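Local coordinates for Low molecular weight phosphotyrosine protein phosphatase (Vibrio cholerae, PDB 6U1P) that probably removes phosphate from phosphotyrosine residues of proteins, acting as a small tyrosine phosphatase, at residues 22-27 and 58-63; 78-83 and 95-100. All blocks are in the same frame, centred on the assembly; numbering follows the deposited sequence.

Interaction 1 (22-27 and 58-63); sequences AEIILR and QALQDY
Ile-24, Ile-25 and Leu-60 meet through aliphatic carbon, with no flat group between them. The flat groups here are Glu-23 and Arg-27 of helix 18-32, one turn apart. The carboxylate of Glu-23 sits at the edge of the Arg-27 guanidinium. Arg-27 NH2 gives a nearly in-plane hydrogen bond, also a salt bridge, to Glu-23 OE2 at 2.8 Å and 165°. OE2 uses its anti lone pair and is also hydrogen-bonded with Asn-70 ND2, while OE1 is hydrogen-bonded with Ser-41 OG. Arg-40 lies close to Arg-27, so the carboxylate probably eases the like charges.

The touching side chains are buried. The two methyls of Leu-60 divide the work. Leu-60 CD1 meets Ile-24 CD1 at 3.3 Å, closer than two methyls normally sit, so the packing is tight here. It also lies near Ile-24 CG2. Leu-60 CD2 rests against both CG1 and CD1 of Ile-25, each at 3.6 Å. Ile-25 CG1 is anti to the carbonyl carbon (chi1 -64°), which turns this branch to Leu-60. The CA atoms of Ile-25 and Leu-60 are 8.1 Å apart.

Val-69 and Tyr-65 join this apolar cluster, and Ala-145 of the second subunit also packs on Ile-25. This is plain helix-to-helix packing in the low molecular weight phosphatase fold. It sets helix 54-62 against helix 18-32, which starts at Arg-18, where the CX5R phosphate-binding loop ends.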
ATOM      1  N   ALA B  22     -12.242  11.250   3.928  1.00 40.84           N
ATOM      2  CA  ALA B  22     -13.417  12.090   3.729  1.00 45.45           C
ATOM      3  C   ALA B  22     -13.686  12.968   4.943  1.00 43.93           C
ATOM      4  O   ALA B  22     -14.053  14.138   4.800  1.00 40.67           O
ATOM      5  CB  ALA B  22     -14.639  11.217   3.411  1.00 40.96           C
ATOM      6  N   GLU B  23     -13.514  12.418   6.147  1.00 40.49           N
ATOM      7  CA  GLU B  23     -13.740  13.198   7.367  1.00 46.69           C
ATOM      8  C   GLU B  23     -12.842  14.425   7.399  1.00 45.02           C
ATOM      9  O   GLU B  23     -13.308  15.551   7.615  1.00 47.46           O
ATOM     10  CB  GLU B  23     -13.468  12.332   8.605  1.00 49.82           C
ATOM     11  CG  GLU B  23     -13.543  13.110   9.933  1.00 52.45           C
ATOM     12  CD  GLU B  23     -13.250  12.252  11.169  1.00 51.58           C
ATOM     13  OE1 GLU B  23     -13.010  11.038  11.018  1.00 46.17           O
ATOM     14  OE2 GLU B  23     -13.259  12.798  12.296  1.00 50.67           O
ATOM     15  N   ILE B  24     -11.551  14.223   7.141  1.00 43.90           N
ATOM     16  CA  ILE B  24     -10.594  15.317   7.203  1.00 39.49           C
ATOM     17  C   ILE B  24     -10.900  16.344   6.135  1.00 45.87           C
ATOM     18  O   ILE B  24     -10.887  17.558   6.395  1.00 41.61           O
ATOM     19  CB  ILE B  24      -9.175  14.747   7.058  1.00 38.39           C
ATOM     20  CG1 ILE B  24      -8.795  13.992   8.333  1.00 49.42           C
ATOM     21  CG2 ILE B  24      -8.165  15.846   6.747  1.00 38.87           C
ATOM     22  CD1 ILE B  24      -7.885  12.792   8.057  1.00 49.74           C
ATOM     23  N   ILE B  25     -11.216  15.875   4.926  1.00 47.95           N
ATOM     24  CA  ILE B  25     -11.498  16.791   3.823  1.00 40.89           C
ATOM     25  C   ILE B  25     -12.810  17.533   4.059  1.00 42.65           C
ATOM     26  O   ILE B  25     -12.878  18.755   3.884  1.00 50.05           O
ATOM     27  CB  ILE B  25     -11.483  16.036   2.483  1.00 43.80           C
ATOM     28  CG1 ILE B  25     -10.059  15.495   2.229  1.00 43.65           C
ATOM     29  CG2 ILE B  25     -11.932  16.961   1.347  1.00 45.22           C
ATOM     30  CD1 ILE B  25      -9.908  14.585   1.021  1.00 45.00           C
ATOM     31  N   LEU B  26     -13.858  16.817   4.485  1.00 42.81           N
ATOM     32  CA  LEU B  26     -15.121  17.481   4.791  1.00 59.02           C
ATOM     33  C   LEU B  26     -14.938  18.523   5.885  1.00 56.55           C
ATOM     34  O   LEU B  26     -15.362  19.674   5.735  1.00 62.14           O
ATOM     35  CB  LEU B  26     -16.181  16.458   5.211  1.00 55.26           C
ATOM     36  CG  LEU B  26     -16.815  15.752   4.023  1.00 56.87           C
ATOM     37  CD1 LEU B  26     -17.663  14.580   4.480  1.00 54.20           C
ATOM     38  CD2 LEU B  26     -17.653  16.738   3.221  1.00 54.85           C
ATOM     39  N   ARG B  27     -14.274  18.142   6.980  1.00 52.67           N
ATOM     40  CA  ARG B  27     -14.088  19.070   8.091  1.00 52.50           C
ATOM     41  C   ARG B  27     -13.464  20.378   7.617  1.00 54.94           C
ATOM     42  O   ARG B  27     -13.933  21.467   7.970  1.00 60.42           O
ATOM     43  CB  ARG B  27     -13.219  18.421   9.168  1.00 50.27           C
ATOM     44  CG  ARG B  27     -12.861  19.375  10.303  1.00 56.47           C
ATOM     45  CD  ARG B  27     -12.201  18.635  11.467  1.00 49.39           C
ATOM     46  NE  ARG B  27     -13.130  17.658  12.033  1.00 48.65           N
ATOM     47  CZ  ARG B  27     -12.901  16.348  12.094  1.00 44.77           C
ATOM     48  NH1 ARG B  27     -11.754  15.838  11.627  1.00 43.02           N
ATOM     49  NH2 ARG B  27     -13.830  15.551  12.603  1.00 45.22           N
ATOM     50  N   GLN B  58      -0.560  10.610   4.392  1.00 40.43           N
ATOM     51  CA  GLN B  58       0.429  11.312   3.574  1.00 52.70           C
ATOM     52  C   GLN B  58      -0.205  11.864   2.305  1.00 52.30           C
ATOM     53  O   GLN B  58       0.134  12.971   1.870  1.00 56.58           O
ATOM     54  CB  GLN B  58       1.603  10.393   3.232  1.00 57.03           C
ATOM     55  CG  GLN B  58       2.583  10.986   2.176  1.00 70.39           C
ATOM     56  CD  GLN B  58       3.499  12.103   2.717  1.00 74.35           C
ATOM     57  OE1 GLN B  58       3.366  13.274   2.339  1.00 70.42           O
ATOM     58  NE2 GLN B  58       4.437  11.736   3.594  1.00 79.39           N
ATOM     59  N   ALA B  59      -1.141  11.123   1.708  1.00 47.39           N
ATOM     60  CA  ALA B  59      -1.834  11.652   0.541  1.00 48.95           C
ATOM     61  C   ALA B  59      -2.627  12.914   0.900  1.00 47.25           C
ATOM     62  O   ALA B  59      -2.619  13.888   0.146  1.00 46.89           O
ATOM     63  CB  ALA B  59      -2.728  10.565  -0.071  1.00 44.47           C
ATOM     64  N   LEU B  60      -3.230  12.959   2.089  1.00 44.91           N
ATOM     65  CA  LEU B  60      -3.911  14.189   2.498  1.00 42.02           C
ATOM     66  C   LEU B  60      -2.928  15.345   2.634  1.00 44.04           C
ATOM     67  O   LEU B  60      -3.220  16.476   2.222  1.00 42.38           O
ATOM     68  CB  LEU B  60      -4.662  13.985   3.811  1.00 39.53           C
ATOM     69  CG  LEU B  60      -5.887  13.071   3.748  1.00 40.51           C
ATOM     70  CD1 LEU B  60      -6.362  12.740   5.129  1.00 35.46           C
ATOM     71  CD2 LEU B  60      -7.036  13.694   2.989  1.00 39.87           C
ATOM     72  N   GLN B  61      -1.760  15.086   3.228  1.00 41.55           N
ATOM     73  CA  GLN B  61      -0.759  16.136   3.335  1.00 48.33           C
ATOM     74  C   GLN B  61      -0.311  16.610   1.957  1.00 51.02           C
ATOM     75  O   GLN B  61      -0.162  17.814   1.729  1.00 49.87           O
ATOM     76  CB  GLN B  61       0.432  15.633   4.149  1.00 50.25           C
ATOM     77  CG  GLN B  61       0.076  15.341   5.602  1.00 54.05           C
ATOM     78  CD  GLN B  61       1.253  14.787   6.392  1.00 63.73           C
ATOM     79  OE1 GLN B  61       1.875  13.798   6.000  1.00 66.80           O
ATOM     80  NE2 GLN B  61       1.569  15.437   7.507  1.00 68.79           N
ATOM     81  N   ASP B  62      -0.110  15.681   1.019  1.00 48.79           N
ATOM     82  CA  ASP B  62       0.342  16.082  -0.308  1.00 50.46           C
ATOM     83  C   ASP B  62      -0.601  17.100  -0.930  1.00 52.48           C
ATOM     84  O   ASP B  62      -0.148  18.011  -1.628  1.00 55.19           O
ATOM     85  CB  ASP B  62       0.475  14.856  -1.209  1.00 52.95           C
ATOM     86  CG  ASP B  62       1.664  13.991  -0.833  1.00 56.95           C
ATOM     87  OD1 ASP B  62       2.617  14.523  -0.218  1.00 59.19           O
ATOM     88  OD2 ASP B  62       1.632  12.778  -1.130  1.00 56.21           O
ATOM     89  N   TYR B  63      -1.894  17.021  -0.613  1.00 47.07           N
ATOM     90  CA  TYR B  63      -2.885  17.934  -1.167  1.00 53.94           C
ATOM     91  C   TYR B  63      -3.211  19.090  -0.230  1.00 40.79           C
ATOM     92  O   TYR B  63      -4.220  19.764  -0.427  1.00 52.08           O
ATOM     93  CB  TYR B  63      -4.157  17.175  -1.547  1.00 51.38           C
ATOM     94  CG  TYR B  63      -3.971  16.379  -2.810  1.00 54.38           C
ATOM     95  CD1 TYR B  63      -3.682  17.014  -4.017  1.00 57.08           C
ATOM     96  CD2 TYR B  63      -4.031  14.994  -2.796  1.00 60.97           C
ATOM     97  CE1 TYR B  63      -3.474  16.284  -5.191  1.00 60.90           C
ATOM     98  CE2 TYR B  63      -3.830  14.258  -3.957  1.00 67.28           C
ATOM     99  CZ  TYR B  63      -3.550  14.911  -5.151  1.00 67.19           C
ATOM    100  OH  TYR B  63      -3.355  14.171  -6.287  1.00 72.72           O
TER

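Interaction 2 (78-83 and 95-100)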
ATOM      1  N   GLN B  78     -26.291   3.590  17.894  1.00 82.17           N
ATOM      2  CA  GLN B  78     -26.532   4.999  18.190  1.00 85.73           C
ATOM      3  C   GLN B  78     -26.155   5.908  17.025  1.00 81.76           C
ATOM      4  O   GLN B  78     -26.708   7.008  16.894  1.00 81.62           O
ATOM      5  CB  GLN B  78     -25.767   5.413  19.445  1.00 89.48           C
ATOM      6  CG  GLN B  78     -26.348   6.635  20.139  1.00 95.79           C
ATOM      7  CD  GLN B  78     -27.729   6.380  20.710  1.00102.23           C
ATOM      8  OE1 GLN B  78     -28.181   5.241  20.787  1.00106.74           O
ATOM      9  NE2 GLN B  78     -28.408   7.445  21.113  1.00105.25           N
ATOM     10  N   ASP B  79     -25.212   5.477  16.183  1.00 78.11           N
ATOM     11  CA  ASP B  79     -24.825   6.279  15.027  1.00 69.54           C
ATOM     12  C   ASP B  79     -26.008   6.508  14.088  1.00 71.91           C
ATOM     13  O   ASP B  79     -26.150   7.598  13.515  1.00 70.66           O
ATOM     14  CB  ASP B  79     -23.665   5.609  14.283  1.00 66.43           C
ATOM     15  CG  ASP B  79     -22.331   5.728  15.028  1.00 67.94           C
ATOM     16  OD1 ASP B  79     -22.080   6.760  15.687  1.00 67.63           O
ATOM     17  OD2 ASP B  79     -21.529   4.777  14.955  1.00 69.72           O
ATOM     18  N   PHE B  80     -26.860   5.490  13.902  1.00 63.43           N
ATOM     19  CA  PHE B  80     -28.026   5.644  13.028  1.00 78.27           C
ATOM     20  C   PHE B  80     -29.049   6.625  13.595  1.00 76.85           C
ATOM     21  O   PHE B  80     -29.805   7.238  12.833  1.00 74.27           O
ATOM     22  CB  PHE B  80     -28.697   4.292  12.790  1.00 78.95           C
ATOM     23  CG  PHE B  80     -27.796   3.276  12.145  1.00 75.15           C
ATOM     24  CD1 PHE B  80     -27.277   3.499  10.878  1.00 69.38           C
ATOM     25  CD2 PHE B  80     -27.476   2.095  12.801  1.00 74.54           C
ATOM     26  CE1 PHE B  80     -26.447   2.563  10.279  1.00 65.39           C
ATOM     27  CE2 PHE B  80     -26.649   1.160  12.214  1.00 72.12           C
ATOM     28  CZ  PHE B  80     -26.127   1.396  10.951  1.00 70.22           C
ATOM     29  N   ILE B  81     -29.087   6.792  14.912  1.00 76.45           N
ATOM     30  CA  ILE B  81     -30.001   7.744  15.525  1.00 86.19           C
ATOM     31  C   ILE B  81     -29.368   9.121  15.639  1.00 91.27           C
ATOM     32  O   ILE B  81     -29.977  10.130  15.268  1.00 94.07           O
ATOM     33  CB  ILE B  81     -30.442   7.231  16.912  1.00 90.10           C
ATOM     34  CG1 ILE B  81     -30.965   5.791  16.824  1.00 88.64           C
ATOM     35  CG2 ILE B  81     -31.470   8.169  17.520  1.00 93.54           C
ATOM     36  CD1 ILE B  81     -30.850   5.023  18.118  1.00 89.35           C
ATOM     37  N   GLU B  82     -28.122   9.175  16.119  1.00 89.83           N
ATOM     38  CA  GLU B  82     -27.520  10.455  16.472  1.00 92.08           C
ATOM     39  C   GLU B  82     -27.153  11.278  15.243  1.00 88.31           C
ATOM     40  O   GLU B  82     -27.173  12.515  15.303  1.00 91.96           O
ATOM     41  CB  GLU B  82     -26.294  10.225  17.357  1.00 98.54           C
ATOM     42  CG  GLU B  82     -25.698  11.496  17.962  1.00106.71           C
ATOM     43  CD  GLU B  82     -26.146  11.746  19.406  1.00117.25           C
ATOM     44  OE1 GLU B  82     -26.698  10.822  20.045  1.00120.53           O
ATOM     45  OE2 GLU B  82     -25.933  12.874  19.904  1.00120.04           O
ATOM     46  N   HIS B  83     -26.838  10.624  14.125  1.00 86.46           N
ATOM     47  CA  HIS B  83     -26.322  11.308  12.946  1.00 77.41           C
ATOM     48  C   HIS B  83     -27.446  11.652  11.976  1.00 79.56           C
ATOM     49  O   HIS B  83     -28.406  10.896  11.798  1.00 72.45           O
ATOM     50  CB  HIS B  83     -25.289  10.441  12.236  1.00 74.68           C
ATOM     51  CG  HIS B  83     -23.996  10.308  12.978  1.00 72.16           C
ATOM     52  ND1 HIS B  83     -23.186  11.386  13.263  1.00 73.61           N
ATOM     53  CD2 HIS B  83     -23.368   9.222  13.485  1.00 73.42           C
ATOM     54  CE1 HIS B  83     -22.106  10.969  13.903  1.00 70.13           C
ATOM     55  NE2 HIS B  83     -22.192   9.660  14.049  1.00 71.27           N
ATOM     56  N   ALA B  95     -24.587  -1.535   1.544  1.00 84.37           N
ATOM     57  CA  ALA B  95     -25.394  -2.716   1.825  1.00 89.45           C
ATOM     58  C   ALA B  95     -25.278  -3.132   3.285  1.00 86.92           C
ATOM     59  O   ALA B  95     -26.287  -3.421   3.940  1.00 85.81           O
ATOM     60  CB  ALA B  95     -24.975  -3.862   0.906  1.00 92.01           C
ATOM     61  N   ASP B  96     -24.055  -3.169   3.816  1.00 83.75           N
ATOM     62  CA  ASP B  96     -23.875  -3.628   5.189  1.00 87.62           C
ATOM     63  C   ASP B  96     -24.506  -2.678   6.203  1.00 87.35           C
ATOM     64  O   ASP B  96     -25.007  -3.132   7.240  1.00 91.32           O
ATOM     65  CB  ASP B  96     -22.391  -3.841   5.463  1.00 88.26           C
ATOM     66  CG  ASP B  96     -21.780  -4.863   4.526  1.00 92.53           C
ATOM     67  OD1 ASP B  96     -22.557  -5.641   3.925  1.00 96.34           O
ATOM     68  OD2 ASP B  96     -20.537  -4.886   4.380  1.00 90.71           O
ATOM     69  N   LEU B  97     -24.529  -1.372   5.920  1.00 78.04           N
ATOM     70  CA  LEU B  97     -25.221  -0.455   6.822  1.00 76.54           C
ATOM     71  C   LEU B  97     -26.732  -0.653   6.729  1.00 78.16           C
ATOM     72  O   LEU B  97     -27.422  -0.717   7.751  1.00 81.41           O
ATOM     73  CB  LEU B  97     -24.845   0.994   6.508  1.00 75.07           C
ATOM     74  CG  LEU B  97     -23.408   1.436   6.819  1.00 70.89           C
ATOM     75  CD1 LEU B  97     -23.170   2.863   6.340  1.00 65.25           C
ATOM     76  CD2 LEU B  97     -23.084   1.305   8.304  1.00 66.91           C
ATOM     77  N   LEU B  98     -27.262  -0.748   5.507  1.00 79.38           N
ATOM     78  CA  LEU B  98     -28.687  -1.035   5.337  1.00 85.27           C
ATOM     79  C   LEU B  98     -29.059  -2.347   6.010  1.00 88.21           C
ATOM     80  O   LEU B  98     -30.140  -2.475   6.594  1.00 98.83           O
ATOM     81  CB  LEU B  98     -29.042  -1.096   3.850  1.00 85.44           C
ATOM     82  CG  LEU B  98     -29.109   0.180   3.007  1.00 86.44           C
ATOM     83  CD1 LEU B  98     -28.992  -0.178   1.526  1.00 87.02           C
ATOM     84  CD2 LEU B  98     -30.401   0.962   3.281  1.00 84.14           C
ATOM     85  N   ASP B  99     -28.151  -3.321   5.959  1.00 89.37           N
ATOM     86  CA  ASP B  99     -28.361  -4.621   6.580  1.00 94.75           C
ATOM     87  C   ASP B  99     -28.683  -4.491   8.062  1.00 93.78           C
ATOM     88  O   ASP B  99     -29.450  -5.296   8.604  1.00 97.71           O
ATOM     89  CB  ASP B  99     -27.102  -5.468   6.370  1.00101.88           C
ATOM     90  CG  ASP B  99     -27.285  -6.911   6.760  1.00112.60           C
ATOM     91  OD1 ASP B  99     -27.123  -7.222   7.958  1.00114.16           O
ATOM     92  OD2 ASP B  99     -27.577  -7.738   5.867  1.00118.97           O
ATOM     93  N   ILE B 100     -28.131  -3.474   8.727  1.00 88.16           N
ATOM     94  CA  ILE B 100     -28.220  -3.321  10.171  1.00 86.88           C
ATOM     95  C   ILE B 100     -28.868  -2.003  10.573  1.00 84.93           C
ATOM     96  O   ILE B 100     -28.873  -1.659  11.756  1.00 82.17           O
ATOM     97  CB  ILE B 100     -26.833  -3.463  10.827  1.00 86.15           C
ATOM     98  CG1 ILE B 100     -25.879  -2.404  10.265  1.00 79.46           C
ATOM     99  CG2 ILE B 100     -26.290  -4.874  10.625  1.00 88.00           C
ATOM    100  CD1 ILE B 100     -24.560  -2.305  11.015  1.00 74.76           C
TER
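Phe-80 reaches from helix 77-82 to Leu-97 and Ile-100 on helix 91-100. Its CG is anti to the carbonyl carbon (chi1 -60°), and this sends the far end of the ring to the other helix. CZ is the ring atom nearest both side chains. It comes within 4.0 Å of Leu-97 CD2, which lies at the ring edge, near the ring plane. Leu-97 presents this methyl with its own CG anti to the carbonyl carbon (chi1 -69°).

Ile-100 comes to the same end of the ring, crossing Phe-80 at about a right angle. Its CG1 sits between the backbone N and the carbonyl carbon (chi1 59°), where it has neighbours on both sides. That torsion brings CG1 to 3.9 Å from Phe-80 CZ, with CD1 only slightly farther. The main chain contributes too. Ile-100 O is 3.6 Å from Phe-80 CE2, in an oblique position.

Ile-86 of strand 85-88 touches both Phe-80 and Leu-97, and Leu-97 also packs on Val-11 and Leu-109. Cys-101 and Pro-102 also touch the Phe-80 side chain.

The contact between the segments is therefore made by apolar side chains, with one carbonyl oxygen beside the ring. A hydrogen bond from Gln-77 NE2 satisfies that oxygen. The chemistry implies cohesion by dispersion throughout, with burial from water adding to it at Phe-80 and Leu-97, while Ile-100 forms the exposed side.

From the N terminus, the chain runs through strand 6-12 into helix 18-32. Interaction 1 closes the loop that leads from this helix through strand 37-43 to helix 54-62, with 30 residues between its segments. Helix 77-82 comes next, followed by strand 85-88 and helix 91-100. Interaction 2 closes this shorter loop, with 11 residues between its segments. The two loops follow in series, neither nested nor crossed. The centres of interactions 1 and 2 are 24 Å apart, and the nearest atoms of interactions 1 and 2 about 9 Å. Interaction 1 joins helix 18-32, which packs on strand 37-43, to helix 54-62, next to the second subunit. Interaction 2 joins the helices flanking strand 85-88, and no other chain of the assembly touches it. The parallel sheet connects the two regions.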